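Local coordinates for oxidoreductase, Gfo/Idh/MocA family (PDB 1XEA) that probably catalyses a nicotinamide-dinucleotide-dependent oxidation or reduction, binding the cofactor in an N-terminal Rossmann domain, at the interface of chains A and B. Sequence-based numbering; all coordinates share one arbitrary frame. Chains: chain A/B, Oxidoreductase, Gfo/Idh/MocA family.

Contact 1: the interface of chains A and B. Residues chain A 199, 216, 218-219; chain B 145, 229-230, 232-234.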
loop_
_atom_site.group_PDB
_atom_site.type_symbol
_atom_site.label_atom_id
_atom_site.label_comp_id
_atom_site.label_asym_id
_atom_site.label_seq_id
_atom_site.Cartn_x
_atom_site.Cartn_y
_atom_site.Cartn_z
ATOM N N ARG A 199 -2.558 18.904 -19.659
ATOM C CA ARG A 199 -1.407 18.638 -18.802
ATOM C C ARG A 199 -0.201 19.487 -19.189
ATOM O O ARG A 199 0.023 19.762 -20.368
ATOM C CB ARG A 199 -1.000 17.167 -18.846
ATOM C CG ARG A 199 -0.261 16.826 -20.092
ATOM C CD ARG A 199 0.628 15.629 -19.947
ATOM N NE ARG A 199 1.361 15.467 -21.196
ATOM C CZ ARG A 199 2.364 16.251 -21.582
ATOM N NH1 ARG A 199 2.774 17.248 -20.812
ATOM N NH2 ARG A 199 2.944 16.067 -22.759
ATOM N N ASN A 216 -1.261 17.096 -14.504
ATOM C CA ASN A 216 -2.142 16.540 -15.514
ATOM C C ASN A 216 -3.546 16.691 -14.974
ATOM O O ASN A 216 -4.011 15.863 -14.188
ATOM C CB ASN A 216 -1.833 15.065 -15.745
ATOM C CG ASN A 216 -2.591 14.500 -16.914
ATOM O OD1 ASN A 216 -3.705 14.923 -17.203
ATOM N ND2 ASN A 216 -1.995 13.536 -17.594
ATOM N N GLN A 218 -6.172 16.174 -16.337
ATOM C CA GLN A 218 -7.053 15.258 -17.047
ATOM C C GLN A 218 -6.524 13.879 -16.695
ATOM O O GLN A 218 -6.414 13.009 -17.555
ATOM C CB GLN A 218 -6.977 15.456 -18.561
ATOM C CG GLN A 218 -7.786 16.626 -19.104
ATOM C CD GLN A 218 -8.412 16.296 -20.458
ATOM O OE1 GLN A 218 -7.726 15.801 -21.362
ATOM N NE2 GLN A 218 -9.712 16.570 -20.604
ATOM N N PHE A 219 -6.182 13.702 -15.423
ATOM C CA PHE A 219 -5.635 12.446 -14.913
ATOM C C PHE A 219 -6.778 11.531 -14.458
ATOM O O PHE A 219 -7.902 11.986 -14.244
ATOM C CB PHE A 219 -4.698 12.756 -13.736
ATOM C CG PHE A 219 -3.701 11.670 -13.427
ATOM C CD1 PHE A 219 -2.752 11.285 -14.372
ATOM C CD2 PHE A 219 -3.673 11.076 -12.171
ATOM C CE1 PHE A 219 -1.781 10.337 -14.064
ATOM C CE2 PHE A 219 -2.706 10.127 -11.855
ATOM C CZ PHE A 219 -1.757 9.754 -12.807
ATOM N N ARG B 145 -1.210 9.503 -23.495
ATOM C CA ARG B 145 -0.891 10.917 -23.368
ATOM C C ARG B 145 0.496 10.988 -22.763
ATOM O O ARG B 145 1.258 11.900 -23.055
ATOM C CB ARG B 145 -1.897 11.631 -22.464
ATOM C CG ARG B 145 -3.288 11.730 -23.059
ATOM C CD ARG B 145 -3.316 12.652 -24.262
ATOM N NE ARG B 145 -4.556 12.510 -25.020
ATOM C CZ ARG B 145 -4.672 11.802 -26.139
ATOM N NH1 ARG B 145 -3.614 11.172 -26.637
ATOM N NH2 ARG B 145 -5.849 11.722 -26.753
ATOM N N SER B 229 -0.633 7.488 -18.699
ATOM C CA SER B 229 -1.871 8.253 -18.595
ATOM C C SER B 229 -2.572 8.500 -19.923
ATOM O O SER B 229 -1.950 8.864 -20.914
ATOM C CB SER B 229 -1.629 9.593 -17.894
ATOM O OG SER B 229 -0.874 10.486 -18.689
ATOM N N TYR B 230 -3.878 8.270 -19.930
ATOM C CA TYR B 230 -4.703 8.514 -21.101
ATOM C C TYR B 230 -5.546 9.711 -20.685
ATOM O O TYR B 230 -5.285 10.333 -19.654
ATOM C CB TYR B 230 -5.622 7.328 -21.389
ATOM C CG TYR B 230 -4.896 6.048 -21.736
ATOM C CD1 TYR B 230 -4.368 5.229 -20.732
ATOM C CD2 TYR B 230 -4.754 5.640 -23.068
ATOM C CE1 TYR B 230 -3.724 4.034 -21.042
ATOM C CE2 TYR B 230 -4.109 4.444 -23.390
ATOM C CZ TYR B 230 -3.599 3.647 -22.368
ATOM O OH TYR B 230 -2.972 2.464 -22.667
ATOM N N ASN B 232 -8.117 11.310 -18.810
ATOM C CA ASN B 232 -8.901 11.001 -17.620
ATOM C C ASN B 232 -8.806 9.553 -17.161
ATOM O O ASN B 232 -9.710 9.036 -16.500
ATOM C CB ASN B 232 -10.345 11.393 -17.844
ATOM C CG ASN B 232 -10.484 12.862 -18.094
ATOM O OD1 ASN B 232 -9.825 13.672 -17.442
ATOM N ND2 ASN B 232 -11.334 13.225 -19.043
ATOM N N VAL B 233 -7.698 8.905 -17.507
ATOM C CA VAL B 233 -7.454 7.528 -17.097
ATOM C C VAL B 233 -5.949 7.348 -16.903
ATOM O O VAL B 233 -5.166 7.906 -17.663
ATOM C CB VAL B 233 -7.972 6.519 -18.164
ATOM C CG1 VAL B 233 -7.688 5.101 -17.713
ATOM C CG2 VAL B 233 -9.477 6.692 -18.385
ATOM N N ALA B 234 -5.549 6.594 -15.880
ATOM C CA ALA B 234 -4.129 6.345 -15.628
ATOM C C ALA B 234 -3.866 5.026 -14.893
ATOM O O ALA B 234 -4.734 4.493 -14.191
ATOM C CB ALA B 234 -3.531 7.496 -14.851
HETATM O O HOH W 1 0.070 14.519 -23.712
#
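The beta-sheet of the C-terminal domain typical of Gfo/Idh/MocA oxidoreductases, with its connecting loops, supplies both sides of this patch, in which A:Gln218 and A:Phe219, in the loop after strand 209-216, meet the turn of chain B between strands 223-230 and 233-237. It illustrates how a loop and a turn can meet through a backbone hydrogen bond together with apolar packing. The backbone N of B:Asn232, a residue with positive phi (60°), donates to the carbonyl O of A:Gln218 at 2.7 Å. This donor sits well above the carbonyl plane, and the bond is moderately bent at the hydrogen. On the chain A side the loop is held by a bond within the chain: the amide oxygen OD1 of A:Asn216 accepts the backbone N of A:Gln218 at 2.9 Å, the donor lying in the carbonyl plane. That bond would fix the rotation of the A:Asn216 amide and leave its ND2 turned toward the hydroxyl OG of B:Ser229, 3.4 Å away, a polar approach rather than a hydrogen bond. Next to the backbone bond, the side chains of A:Gln218 and B:Asn232 cross with their amide planes 70° apart. Methylene CB of A:Gln218 lies 3.5 Å from OD1 of B:Asn232, and the two amide groups do not pair.

The apolar part belongs to A:Phe219. Its CG is anti to the backbone N (chi1 -159°), which carries the ring toward chain B, where methyl CB of B:Ala234 lies over one face, offset toward the rim and 3.7 Å from the ring centroid. B:Ser229 adds its CB beside the same rim, 3.9 Å from CE1 of A:Phe219. Farther along the sheet, A:Arg199 reaches chain B through water: its extended chain brings NE to water 1, which also meets the backbone O of B:Arg145 at 3.0 Å.

Contact 2: the interface of chains A and B. Residues chain A 145, 208, 231; chain B 191, 199, 218.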
loop_
_atom_site.group_PDB
_atom_site.type_symbol
_atom_site.label_atom_id
_atom_site.label_comp_id
_atom_site.label_asym_id
_atom_site.label_seq_id
_atom_site.Cartn_x
_atom_site.Cartn_y
_atom_site.Cartn_z
ATOM N N ARG A 145 19.440 15.239 -5.697
ATOM C CA ARG A 145 19.858 14.869 -7.041
ATOM C C ARG A 145 18.668 15.004 -7.980
ATOM O O ARG A 145 18.822 15.023 -9.199
ATOM C CB ARG A 145 20.403 13.439 -7.078
ATOM C CG ARG A 145 21.681 13.258 -6.286
ATOM C CD ARG A 145 22.803 14.110 -6.857
ATOM N NE ARG A 145 23.900 14.291 -5.903
ATOM C CZ ARG A 145 24.254 15.465 -5.381
ATOM N NH1 ARG A 145 23.593 16.567 -5.724
ATOM N NH2 ARG A 145 25.268 15.535 -4.520
ATOM N N ASP A 208 23.663 19.859 -10.063
ATOM C CA ASP A 208 23.500 18.422 -9.962
ATOM C C ASP A 208 22.097 18.069 -9.516
ATOM O O ASP A 208 21.850 16.971 -9.021
ATOM C CB ASP A 208 24.508 17.846 -8.969
ATOM C CG ASP A 208 25.932 18.215 -9.309
ATOM O OD1 ASP A 208 26.353 17.977 -10.460
ATOM O OD2 ASP A 208 26.628 18.750 -8.424
ATOM N N ASP A 231 21.728 10.730 -3.084
ATOM C CA ASP A 231 22.558 9.605 -3.469
ATOM C C ASP A 231 22.186 8.422 -2.593
ATOM O O ASP A 231 22.293 8.487 -1.376
ATOM C CB ASP A 231 24.048 9.939 -3.343
ATOM C CG ASP A 231 24.510 10.944 -4.396
ATOM O OD1 ASP A 231 24.240 10.723 -5.612
ATOM O OD2 ASP A 231 25.144 11.957 -4.005
ATOM N N HIS B 191 23.468 12.415 -14.349
ATOM C CA HIS B 191 24.301 12.779 -13.239
ATOM C C HIS B 191 25.415 11.764 -13.101
ATOM O O HIS B 191 25.180 10.560 -13.204
ATOM C CB HIS B 191 23.467 12.830 -11.963
ATOM C CG HIS B 191 24.266 13.163 -10.744
ATOM N ND1 HIS B 191 24.874 14.387 -10.568
ATOM C CD2 HIS B 191 24.602 12.417 -9.665
ATOM C CE1 HIS B 191 25.553 14.379 -9.434
ATOM N NE2 HIS B 191 25.405 13.195 -8.868
ATOM N N ARG B 199 22.497 8.430 -12.735
ATOM C CA ARG B 199 21.105 8.496 -13.174
ATOM C C ARG B 199 21.074 9.036 -14.587
ATOM O O ARG B 199 21.934 9.817 -14.976
ATOM C CB ARG B 199 20.226 9.365 -12.251
ATOM C CG ARG B 199 20.681 10.784 -12.087
ATOM C CD ARG B 199 19.553 11.719 -11.643
ATOM N NE ARG B 199 19.609 12.968 -12.414
ATOM C CZ ARG B 199 19.142 13.097 -13.656
ATOM N NH1 ARG B 199 18.573 12.068 -14.259
ATOM N NH2 ARG B 199 19.275 14.237 -14.317
ATOM N N GLN B 218 21.468 4.809 -8.511
ATOM C CA GLN B 218 22.057 5.238 -7.262
ATOM C C GLN B 218 20.861 5.728 -6.457
ATOM O O GLN B 218 20.902 6.746 -5.761
ATOM C CB GLN B 218 23.075 6.336 -7.532
ATOM C CG GLN B 218 24.126 6.408 -6.460
ATOM C CD GLN B 218 25.421 7.045 -6.943
ATOM O OE1 GLN B 218 25.433 8.204 -7.379
ATOM N NE2 GLN B 218 26.525 6.291 -6.861
#
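Chain A brings backbone from three loop positions, A:Arg145, A:Asp208 and A:Asp231, to B:His191 in the extended strand 186-193 and to B:Gln218 in a loop. The side chains show how an imidazole can be packed between chains without a direct polar bond across. CG of B:His191 is anti to its backbone N (chi1 178°), and the ring projects into chain A. Methylene CD of A:Arg145 lies over one ring face, offset toward the rim and 3.4 Å from NE2, in a CH-pi contact. The guanidinium is inclined to the imidazole by 34°, so the two flat groups are not stacked in parallel. At the ring edge, in plane, stands the carboxylate oxygen OD1 of A:Asp208, 3.8 Å from CE1 of B:His191 and too far from ND1 for a hydrogen bond. The CB of A:Asp208 packs 3.7 Å from CE1 of the same ring.

A salt bridge within chain A probably steadies the arginine: NE of A:Arg145 gives a hydrogen bond to OD2 of A:Asp231 at 3.3 Å, approaching from above the carboxylate plane. The chain of A:Arg145 bends at chi2 (-62°), which turns CD and NE across the histidine. OD1 of A:Asp231 comes 3.3 Å from the amide oxygen OE1 of B:Gln218, the carboxylate and amide planes standing nearly perpendicular; as built, two oxygens face each other, so the orientation of the amide is doubtful. Around B:His191 the arginine and the aspartates would pull its ionisation in opposite directions, so the structure gives no ground for assigning a charge. By fitting the histidine against the arginine and aspartate, the patch gives the A/B pairing a contact built on shape and, perhaps, electrostatics.

Contact 1 and contact 2 lie about 28 Å apart, measured between the centres of their C-alpha atoms, on one two-fold symmetric interface. Residues 145, 199 and 218 serve both with the chains exchanged: at contact 1, 199 and 218 come from chain A and 145 from chain B, and at contact 2 the reverse. The contacts therefore draw on symmetry-related regions of the interface. Strand 196-206 and the loop after strand 209-216 recur in each. Such repetition fits a pairing of subunits through their sheets within the deposited tetramer, though the structure alone does not establish the oligomer in solution.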